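Local coordinates for protein tyrosine phosphatase (Orf virus, PDB 5NCR) that hydrolyses phosphotyrosine and probably also phosphoserine in proteins, acting as a homodimeric viral phosphatase of triple substrate specificity, at residues S89-P92 and A93-L97; H129-L132 and A133-P136; Y146-K149 and T150-I154; Y169-I172 and K173-C177. The protein carries 2 engineered substitutions. All coordinates share one frame; numbering follows the deposited sequence.

Overall arrangement
The four contacts lie in series along the chain, each within a single helix: contact 1 at the start of helix 90-103, contact 2 at the end of helix 118-134, contact 3 in the middle of helix 140-158 and contact 4 on the last turns of helix 165-177. All belong to the dual specificity phosphatase catalytic domain. Contacts 2 and 4 each touch the other three, with centres about 13 to 15 Å away; only contacts 1 and 3 do not meet, staying about 9 Å apart at their nearest atoms. The four helices form one packed group. Contact 3 also faces the second subunit, so the same group carries part of the dimer interface.

Contact 1: S89-P92 and A93-L97; sequences SIMP and ALVKL
Met91 and Val95 face each other one turn apart in helix 90-103, their side chains crossing at about a right angle. Bends at chi2 and chi3 of the methionine leave its sulfur SD beside the valine, 4.1 Å from CG1 of Val95. Val95 brings both methyls, CG1, anti to its own carbonyl carbon (chi1 -58°), and CG2, to 3.4 Å from Met91 O, the oxygen that also receives Val95 N at 2.9 Å. CG2 approaches Pro92 O as well. Further round the helix, Ile90 offers its CG2 branch to CD2 of Leu94 in a looser apolar touch of 4.2 Å, while Leu94 N is bonded to Ile90 O. Lys96 N closes a longer bond of 3.3 Å on Pro92 O. Beyond the segments, Met91 packs on Leu171, Met174 and Phe175 of helix 165-177, and Leu94 on Met61 and Ile77. Pro92 has no N-H to give, which costs little in this first turn of the helix. With Met91 on Val95 and Ile90 on Leu94 both purely apolar, the side chains meet by dispersion, and the polar bonding of the contact is left to the backbone.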
loop_
_atom_site.group_PDB
_atom_site.type_symbol
_atom_site.label_atom_id
_atom_site.label_comp_id
_atom_site.label_asym_id
_atom_site.label_seq_id
_atom_site.Cartn_x
_atom_site.Cartn_y
_atom_site.Cartn_z
ATOM N N SER B 89 -17.415 18.363 -1.606
ATOM C CA SER B 89 -17.878 19.568 -0.883
ATOM C C SER B 89 -18.636 19.224 0.426
ATOM O O SER B 89 -18.646 20.028 1.361
ATOM C CB SER B 89 -18.655 20.519 -1.785
ATOM O OG SER B 89 -19.778 19.900 -2.383
ATOM N N ILE B 90 -19.169 18.005 0.543
ATOM C CA ILE B 90 -19.849 17.545 1.767
ATOM C C ILE B 90 -18.819 17.240 2.882
ATOM O O ILE B 90 -19.041 17.576 4.054
ATOM C CB ILE B 90 -20.710 16.291 1.445
ATOM C CG1 ILE B 90 -21.991 16.670 0.684
ATOM C CG2 ILE B 90 -21.025 15.427 2.693
ATOM C CD1 ILE B 90 -22.570 15.501 -0.159
ATOM N N MET B 91 -17.705 16.575 2.509
ATOM C CA MET B 91 -16.688 16.128 3.463
ATOM C C MET B 91 -16.076 17.231 4.340
ATOM O O MET B 91 -16.056 17.019 5.547
ATOM C CB MET B 91 -15.581 15.310 2.784
ATOM C CG MET B 91 -15.018 14.217 3.688
ATOM S SD MET B 91 -16.275 13.194 4.553
ATOM C CE MET B 91 -17.158 12.475 3.214
ATOM N N PRO B 92 -15.609 18.395 3.824
ATOM C CA PRO B 92 -15.047 19.415 4.734
ATOM C C PRO B 92 -16.035 19.875 5.806
ATOM O O PRO B 92 -15.645 20.021 6.959
ATOM C CB PRO B 92 -14.648 20.563 3.796
ATOM C CG PRO B 92 -14.472 19.913 2.462
ATOM C CD PRO B 92 -15.543 18.852 2.416
ATOM N N ALA B 93 -17.308 20.078 5.439
ATOM C CA ALA B 93 -18.345 20.495 6.390
ATOM C C ALA B 93 -18.681 19.388 7.347
ATOM O O ALA B 93 -18.804 19.639 8.538
ATOM C CB ALA B 93 -19.588 20.971 5.663
ATOM N N LEU B 94 -18.778 18.152 6.851
ATOM C CA LEU B 94 -19.098 17.012 7.681
ATOM C C LEU B 94 -18.012 16.699 8.724
ATOM O O LEU B 94 -18.341 16.489 9.886
ATOM C CB LEU B 94 -19.441 15.803 6.827
ATOM C CG LEU B 94 -20.018 14.594 7.508
ATOM C CD1 LEU B 94 -21.090 14.978 8.556
ATOM C CD2 LEU B 94 -20.542 13.633 6.485
ATOM N N VAL B 95 -16.729 16.735 8.334
ATOM C CA VAL B 95 -15.664 16.461 9.323
ATOM C C VAL B 95 -15.612 17.552 10.403
ATOM O O VAL B 95 -15.360 17.250 11.571
ATOM C CB VAL B 95 -14.270 16.180 8.688
ATOM C CG1 VAL B 95 -14.340 14.991 7.737
ATOM C CG2 VAL B 95 -13.701 17.404 7.991
ATOM N N LYS B 96 -15.859 18.812 10.016
ATOM C CA LYS B 96 -15.892 19.936 10.946
ATOM C C LYS B 96 -17.059 19.776 11.909
ATOM O O LYS B 96 -16.879 19.945 13.119
ATOM C CB LYS B 96 -15.969 21.266 10.186
ATOM C CG LYS B 96 -15.611 22.463 11.061
ATOM C CD LYS B 96 -15.632 23.781 10.304
ATOM C CE LYS B 96 -15.359 24.952 11.230
ATOM N NZ LYS B 96 -16.530 25.287 12.095
ATOM N N LEU B 97 -18.232 19.357 11.389
ATOM C CA LEU B 97 -19.431 19.099 12.195
ATOM C C LEU B 97 -19.168 17.961 13.212
ATOM O O LEU B 97 -19.521 18.099 14.378
ATOM C CB LEU B 97 -20.635 18.753 11.275
ATOM C CG LEU B 97 -21.921 18.154 11.915
ATOM C CD1 LEU B 97 -22.566 19.106 12.867
ATOM C CD2 LEU B 97 -22.900 17.748 10.857
#

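Contact 2: H129-L132 and A133-P136; sequences HKRL and AENP
Ala133, Glu134 and Asn135 still give their amides to the carbonyls of His129, Lys130 and Arg131, the last bond running from Asn135 N to Arg131 O at 2.8 Å, before Asn135 becomes the first residue to leave helical angles. Glu134 runs out extended beyond CG and hangs OE2 over one face of the Arg131 guanidinium, toward the rim. This oxygen sits 4.4 Å from NE of Arg131 but well out of the guanidinium plane, so no N-H aims at it and the attraction is one of charge only. Lys130 is also near, its NZ 4.9 Å from OE1 of Glu134, again without touching. Asn135 links to the arginine through a water instead: ND2 of Asn135 donates to it at 2.9 Å, and NH2 of Arg131 adds a weak bond. OD1 of Asn135 turns to Thr137 OG1, which gives both ends of the amide a partner. Arg131 also lies against Tyr146 of helix 140-158, while Leu132 packs on Met138 and Phe175. Pro136 sets its CB 3.5 Å from Leu132 O and, having no N-H, gives that oxygen no bond. At the backbone level this is the C-terminal end of an alpha helix, with a proline placed immediately after the first non-helical residue, a common way for a helix to stop before a turn, here the one leading into helix 140-158.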
loop_
_atom_site.group_PDB
_atom_site.type_symbol
_atom_site.label_atom_id
_atom_site.label_comp_id
_atom_site.label_asym_id
_atom_site.label_seq_id
_atom_site.Cartn_x
_atom_site.Cartn_y
_atom_site.Cartn_z
ATOM N N HIS B 129 -9.213 13.513 9.284
ATOM C CA HIS B 129 -9.275 14.882 9.788
ATOM C C HIS B 129 -8.774 14.975 11.229
ATOM O O HIS B 129 -8.008 15.883 11.548
ATOM C CB HIS B 129 -10.706 15.407 9.725
ATOM C CG HIS B 129 -10.834 16.802 10.236
ATOM N ND1 HIS B 129 -11.374 17.067 11.488
ATOM C CD2 HIS B 129 -10.456 17.966 9.665
ATOM C CE1 HIS B 129 -11.338 18.382 11.615
ATOM N NE2 HIS B 129 -10.798 18.962 10.548
ATOM N N LYS B 130 -9.212 14.049 12.091
ATOM C CA LYS B 130 -8.824 14.035 13.492
ATOM C C LYS B 130 -7.316 13.830 13.649
ATOM O O LYS B 130 -6.685 14.545 14.417
ATOM C CB LYS B 130 -9.649 12.987 14.256
ATOM C CG LYS B 130 -9.318 12.920 15.730
ATOM C CD LYS B 130 -10.363 12.199 16.537
ATOM C CE LYS B 130 -9.825 11.931 17.942
ATOM N NZ LYS B 130 -8.717 10.924 17.971
ATOM N N ARG B 131 -6.744 12.905 12.876
ATOM C CA ARG B 131 -5.304 12.635 12.879
ATOM C C ARG B 131 -4.507 13.859 12.432
ATOM O O ARG B 131 -3.523 14.212 13.097
ATOM C CB ARG B 131 -4.977 11.423 11.996
ATOM C CG ARG B 131 -3.499 10.993 12.035
ATOM C CD ARG B 131 -3.039 10.671 13.448
ATOM N NE ARG B 131 -1.672 10.193 13.479
ATOM C CZ ARG B 131 -1.288 9.115 14.145
ATOM N NH1 ARG B 131 -2.171 8.405 14.838
ATOM N NH2 ARG B 131 -0.014 8.740 14.133
ATOM N N LEU B 132 -4.948 14.525 11.351
ATOM C CA LEU B 132 -4.313 15.737 10.816
ATOM C C LEU B 132 -4.456 16.932 11.746
ATOM O O LEU B 132 -3.586 17.800 11.758
ATOM C CB LEU B 132 -4.786 16.064 9.378
ATOM C CG LEU B 132 -4.400 14.989 8.342
ATOM C CD1 LEU B 132 -5.180 15.121 7.070
ATOM C CD2 LEU B 132 -2.912 14.972 8.103
ATOM N N ALA B 133 -5.516 16.971 12.567
ATOM C CA ALA B 133 -5.679 18.041 13.547
ATOM C C ALA B 133 -4.605 17.833 14.662
ATOM O O ALA B 133 -3.967 18.799 15.080
ATOM C CB ALA B 133 -7.103 18.025 14.104
ATOM N N GLU B 134 -4.354 16.565 15.051
ATOM C CA GLU B 134 -3.380 16.112 16.049
ATOM C C GLU B 134 -1.921 16.283 15.534
ATOM O O GLU B 134 -1.031 16.625 16.316
ATOM C CB GLU B 134 -3.659 14.648 16.399
ATOM C CG GLU B 134 -2.702 14.020 17.400
ATOM C CD GLU B 134 -2.776 12.505 17.478
ATOM O OE1 GLU B 134 -3.904 11.954 17.469
ATOM O OE2 GLU B 134 -1.701 11.870 17.560
ATOM N N ASN B 135 -1.681 15.994 14.239
ATOM C CA ASN B 135 -0.370 16.212 13.619
ATOM C C ASN B 135 -0.570 16.946 12.303
ATOM O O ASN B 135 -0.625 16.315 11.247
ATOM C CB ASN B 135 0.479 14.955 13.436
ATOM C CG ASN B 135 1.820 15.236 12.740
ATOM O OD1 ASN B 135 2.256 16.388 12.555
ATOM N ND2 ASN B 135 2.487 14.198 12.324
ATOM N N PRO B 136 -0.629 18.290 12.344
ATOM C CA PRO B 136 -0.831 19.034 11.093
ATOM C C PRO B 136 0.389 19.067 10.159
ATOM O O PRO B 136 0.266 19.535 9.031
ATOM C CB PRO B 136 -1.261 20.421 11.566
ATOM C CG PRO B 136 -0.671 20.558 12.915
ATOM C CD PRO B 136 -0.609 19.188 13.519
HETATM O O HOH W 1 1.608 11.602 13.168
#

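Contact 3: Y146-K149 and T150-I154; sequences YFLK and TYYEI
Tyr146 with Thr150 and Leu148 with Tyr152 form a largely buried set of contacts one turn apart in the middle of helix 140-158, where the helix packs against helices 7-15, 118-134 and 165-177 and meets the second subunit. With OG1 anti to its carbonyl carbon (chi1 -55°), the hydroxyl of Thr150 folds back along the helix and donates to Tyr146 O at 2.7 Å, while Thr150 N reaches the same oxygen at 2.9 Å from the opposite face of its plane. OG1 also lies over one face of the Tyr146 ring, nearer the rim than the centre, 3.2 Å from CE2. Leu148 comes at Tyr152 differently: its CD1 meets the ring edge in plane, 3.6 Å from CE2. One face of that ring is covered by CD2 of neighbouring Tyr151, and the OH of Tyr152 is bonded to the backbone O of Cys15, the residue that forms the interchain disulfide of the dimer. Arg14 of the second subunit makes a cation-pi contact with Tyr152. Phe147 packs on Ile172 and Val176 of helix 165-177. Lys149 and Glu153 bring NZ and OE2 to 4.3 Å, beyond a salt bridge. Since the threonine proton goes to the carbonyl and not to the ring, the buried hydroxyl is satisfied within its own helix, and the side chains around it can pack through their apolar surfaces.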
loop_
_atom_site.group_PDB
_atom_site.type_symbol
_atom_site.label_atom_id
_atom_site.label_comp_id
_atom_site.label_asym_id
_atom_site.label_seq_id
_atom_site.Cartn_x
_atom_site.Cartn_y
_atom_site.Cartn_z
ATOM N N TYR B 146 -0.935 6.241 6.743
ATOM C CA TYR B 146 -1.939 6.337 7.790
ATOM C C TYR B 146 -3.310 5.981 7.216
ATOM O O TYR B 146 -4.061 5.289 7.878
ATOM C CB TYR B 146 -1.945 7.712 8.488
ATOM C CG TYR B 146 -2.950 7.781 9.626
ATOM C CD1 TYR B 146 -2.639 7.280 10.892
ATOM C CD2 TYR B 146 -4.244 8.253 9.413
ATOM C CE1 TYR B 146 -3.589 7.275 11.923
ATOM C CE2 TYR B 146 -5.200 8.238 10.429
ATOM C CZ TYR B 146 -4.869 7.747 11.682
ATOM O OH TYR B 146 -5.828 7.756 12.670
ATOM N N PHE B 147 -3.620 6.447 5.972
ATOM C CA PHE B 147 -4.895 6.174 5.322
ATOM C C PHE B 147 -5.011 4.653 5.123
ATOM O O PHE B 147 -6.041 4.068 5.422
ATOM C CB PHE B 147 -4.974 6.886 3.966
ATOM C CG PHE B 147 -6.349 6.819 3.322
ATOM C CD1 PHE B 147 -6.783 5.657 2.676
ATOM C CD2 PHE B 147 -7.176 7.940 3.295
ATOM C CE1 PHE B 147 -8.045 5.605 2.063
ATOM C CE2 PHE B 147 -8.459 7.870 2.736
ATOM C CZ PHE B 147 -8.874 6.715 2.095
ATOM N N LEU B 148 -3.947 4.042 4.622
ATOM C CA LEU B 148 -3.837 2.620 4.383
ATOM C C LEU B 148 -4.089 1.787 5.661
ATOM O O LEU B 148 -4.972 0.928 5.657
ATOM C CB LEU B 148 -2.458 2.304 3.784
ATOM C CG LEU B 148 -2.154 0.858 3.507
ATOM C CD1 LEU B 148 -3.168 0.234 2.521
ATOM C CD2 LEU B 148 -0.758 0.712 3.027
ATOM N N LYS B 149 -3.336 2.066 6.730
ATOM C CA LYS B 149 -3.402 1.371 8.014
ATOM C C LYS B 149 -4.809 1.537 8.628
ATOM O O LYS B 149 -5.386 0.548 9.049
ATOM C CB LYS B 149 -2.301 1.911 8.940
ATOM C CG LYS B 149 -2.218 1.314 10.340
ATOM C CD LYS B 149 -0.934 1.809 11.049
ATOM C CE LYS B 149 -1.072 2.040 12.541
ATOM N NZ LYS B 149 -0.915 0.784 13.313
ATOM N N THR B 150 -5.362 2.756 8.611
ATOM C CA THR B 150 -6.660 3.091 9.186
ATOM C C THR B 150 -7.798 2.419 8.421
ATOM O O THR B 150 -8.730 1.930 9.039
ATOM C CB THR B 150 -6.820 4.617 9.259
ATOM O OG1 THR B 150 -5.697 5.125 9.979
ATOM C CG2 THR B 150 -8.105 5.045 9.928
ATOM N N TYR B 151 -7.711 2.405 7.087
ATOM C CA TYR B 151 -8.699 1.776 6.225
ATOM C C TYR B 151 -8.817 0.270 6.580
ATOM O O TYR B 151 -9.931 -0.233 6.745
ATOM C CB TYR B 151 -8.305 1.937 4.743
ATOM C CG TYR B 151 -9.289 1.220 3.858
ATOM C CD1 TYR B 151 -10.536 1.768 3.590
ATOM C CD2 TYR B 151 -9.027 -0.068 3.397
ATOM C CE1 TYR B 151 -11.487 1.072 2.851
ATOM C CE2 TYR B 151 -9.968 -0.771 2.650
ATOM C CZ TYR B 151 -11.200 -0.201 2.392
ATOM O OH TYR B 151 -12.127 -0.870 1.641
ATOM N N TYR B 152 -7.674 -0.430 6.652
ATOM C CA TYR B 152 -7.643 -1.869 6.960
ATOM C C TYR B 152 -7.986 -2.151 8.416
ATOM O O TYR B 152 -8.602 -3.165 8.700
ATOM C CB TYR B 152 -6.337 -2.517 6.517
ATOM C CG TYR B 152 -6.389 -2.828 5.035
ATOM C CD1 TYR B 152 -7.272 -3.781 4.533
ATOM C CD2 TYR B 152 -5.612 -2.118 4.127
ATOM C CE1 TYR B 152 -7.378 -4.025 3.166
ATOM C CE2 TYR B 152 -5.700 -2.363 2.757
ATOM C CZ TYR B 152 -6.583 -3.329 2.281
ATOM O OH TYR B 152 -6.742 -3.574 0.939
ATOM N N GLU B 153 -7.685 -1.199 9.316
ATOM C CA GLU B 153 -8.014 -1.334 10.736
ATOM C C GLU B 153 -9.541 -1.327 10.926
ATOM O O GLU B 153 -10.078 -2.225 11.591
ATOM C CB GLU B 153 -7.335 -0.206 11.521
ATOM C CG GLU B 153 -7.392 -0.305 13.039
ATOM C CD GLU B 153 -6.341 0.561 13.723
ATOM O OE1 GLU B 153 -6.702 1.267 14.694
ATOM O OE2 GLU B 153 -5.164 0.549 13.283
ATOM N N ILE B 154 -10.251 -0.363 10.299
ATOM C CA ILE B 154 -11.710 -0.238 10.395
ATOM C C ILE B 154 -12.376 -1.381 9.638
ATOM O O ILE B 154 -13.326 -1.969 10.160
ATOM C CB ILE B 154 -12.233 1.186 9.974
ATOM C CG1 ILE B 154 -11.610 2.266 10.885
ATOM C CG2 ILE B 154 -13.799 1.231 10.026
ATOM C CD1 ILE B 154 -11.711 3.719 10.368
#

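Contact 4: Y169-I172 and K173-C177; sequences YQLI and KMFVC
Ile172 O takes two backbone amides at once, Val176 N at 2.8 Å and Cys177 N at 3.1 Å, which come to it from opposite faces of its carbonyl plane. The second bond spans five residues and marks a wider pi-type turn as helix 165-177 runs out. One turn on, CG2 of Ile172 lies 4.2 Å from CB of Val176, the two side chains pointing the same way. Leu171 and Phe175 also run side by side; CD2 of the leucine meets the phenylalanine at its ring edge, in plane, 3.9 Å from CE2, while CG of Met174 lies over one face of that ring, toward the rim. This is the last helix of the phosphatase catalytic domain; Ile172 and Val176 pack on Leu12 of helix 7-15, and Leu171 also touches Leu162. Gln170 ties the helix to the 85-88 region, its NE2 bonded to Thr85 O and its OE1 to Ile87 N. Lys173 lies alongside Tyr169, both partly exposed. With chi1 at -73°, CG of the lysine stands anti to the carbonyl carbon and over one face of the ring, where it makes a CH-pi contact 4.0 Å from the Tyr169 ring centroid. Bends at chi2 (-69°) and chi3 (-84°) then carry the chain on along the ring, CD coming within 3.6 Å of the tyrosine OH. Lys173 N is also bonded to Tyr169 O at 2.9 Å.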
loop_
_atom_site.group_PDB
_atom_site.type_symbol
_atom_site.label_atom_id
_atom_site.label_comp_id
_atom_site.label_asym_id
_atom_site.label_seq_id
_atom_site.Cartn_x
_atom_site.Cartn_y
_atom_site.Cartn_z
ATOM N N TYR B 169 -11.494 7.122 -3.498
ATOM C CA TYR B 169 -10.571 7.925 -4.287
ATOM C C TYR B 169 -10.722 9.402 -3.892
ATOM O O TYR B 169 -9.716 10.072 -3.664
ATOM C CB TYR B 169 -10.816 7.742 -5.802
ATOM C CG TYR B 169 -9.919 8.601 -6.673
ATOM C CD1 TYR B 169 -8.599 8.233 -6.926
ATOM C CD2 TYR B 169 -10.395 9.773 -7.253
ATOM C CE1 TYR B 169 -7.775 9.007 -7.747
ATOM C CE2 TYR B 169 -9.580 10.556 -8.073
ATOM C CZ TYR B 169 -8.267 10.173 -8.312
ATOM O OH TYR B 169 -7.460 10.934 -9.128
ATOM N N GLN B 170 -11.978 9.901 -3.776
ATOM C CA GLN B 170 -12.234 11.292 -3.376
ATOM C C GLN B 170 -11.626 11.602 -1.989
ATOM O O GLN B 170 -11.097 12.687 -1.789
ATOM C CB GLN B 170 -13.723 11.615 -3.379
ATOM C CG GLN B 170 -14.314 11.689 -4.780
ATOM C CD GLN B 170 -15.780 12.043 -4.694
ATOM O OE1 GLN B 170 -16.160 13.185 -4.461
ATOM N NE2 GLN B 170 -16.637 11.088 -4.880
ATOM N N LEU B 171 -11.683 10.640 -1.066
ATOM C CA LEU B 171 -11.096 10.758 0.276
ATOM C C LEU B 171 -9.569 10.752 0.208
ATOM O O LEU B 171 -8.921 11.547 0.881
ATOM C CB LEU B 171 -11.608 9.638 1.195
ATOM C CG LEU B 171 -13.089 9.721 1.593
ATOM C CD1 LEU B 171 -13.552 8.430 2.186
ATOM C CD2 LEU B 171 -13.335 10.821 2.595
ATOM N N ILE B 172 -8.995 9.889 -0.635
ATOM C CA ILE B 172 -7.537 9.853 -0.859
ATOM C C ILE B 172 -7.107 11.224 -1.367
ATOM O O ILE B 172 -6.191 11.794 -0.804
ATOM C CB ILE B 172 -7.098 8.682 -1.769
ATOM C CG1 ILE B 172 -7.331 7.326 -1.054
ATOM C CG2 ILE B 172 -5.617 8.824 -2.246
ATOM C CD1 ILE B 172 -7.429 6.113 -1.962
ATOM N N LYS B 173 -7.785 11.762 -2.391
ATOM C CA LYS B 173 -7.462 13.081 -2.980
ATOM C C LYS B 173 -7.467 14.191 -1.934
ATOM O O LYS B 173 -6.523 14.973 -1.837
ATOM C CB LYS B 173 -8.442 13.464 -4.102
ATOM C CG LYS B 173 -8.285 12.714 -5.416
ATOM C CD LYS B 173 -7.031 13.035 -6.209
ATOM C CE LYS B 173 -7.116 14.257 -7.104
ATOM N NZ LYS B 173 -5.871 14.397 -7.904
ATOM N N MET B 174 -8.519 14.226 -1.134
ATOM C CA MET B 174 -8.711 15.225 -0.100
ATOM C C MET B 174 -7.735 15.125 1.093
ATOM O O MET B 174 -7.225 16.151 1.521
ATOM C CB MET B 174 -10.180 15.154 0.358
ATOM C CG MET B 174 -10.557 16.080 1.473
ATOM S SD MET B 174 -12.360 16.292 1.477
ATOM C CE MET B 174 -12.487 17.624 0.229
ATOM N N PHE B 175 -7.523 13.925 1.654
ATOM C CA PHE B 175 -6.748 13.771 2.891
ATOM C C PHE B 175 -5.334 13.223 2.717
ATOM O O PHE B 175 -4.518 13.301 3.648
ATOM C CB PHE B 175 -7.516 12.936 3.924
ATOM C CG PHE B 175 -8.824 13.561 4.350
ATOM C CD1 PHE B 175 -8.846 14.629 5.246
ATOM C CD2 PHE B 175 -10.033 13.078 3.864
ATOM C CE1 PHE B 175 -10.059 15.212 5.641
ATOM C CE2 PHE B 175 -11.247 13.655 4.264
ATOM C CZ PHE B 175 -11.254 14.694 5.177
ATOM N N VAL B 176 -5.012 12.738 1.534
ATOM C CA VAL B 176 -3.651 12.233 1.300
ATOM C C VAL B 176 -2.917 13.138 0.353
ATOM O O VAL B 176 -1.834 13.598 0.685
ATOM C CB VAL B 176 -3.592 10.739 0.880
ATOM C CG1 VAL B 176 -2.172 10.313 0.464
ATOM C CG2 VAL B 176 -4.150 9.851 1.981
ATOM N N CYS B 177 -3.501 13.392 -0.820
ATOM C CA CYS B 177 -2.893 14.232 -1.843
ATOM C C CYS B 177 -2.813 15.694 -1.440
ATOM O O CYS B 177 -1.714 16.263 -1.467
ATOM C CB CYS B 177 -3.605 14.059 -3.178
ATOM S SG CYS B 177 -3.582 12.365 -3.802
#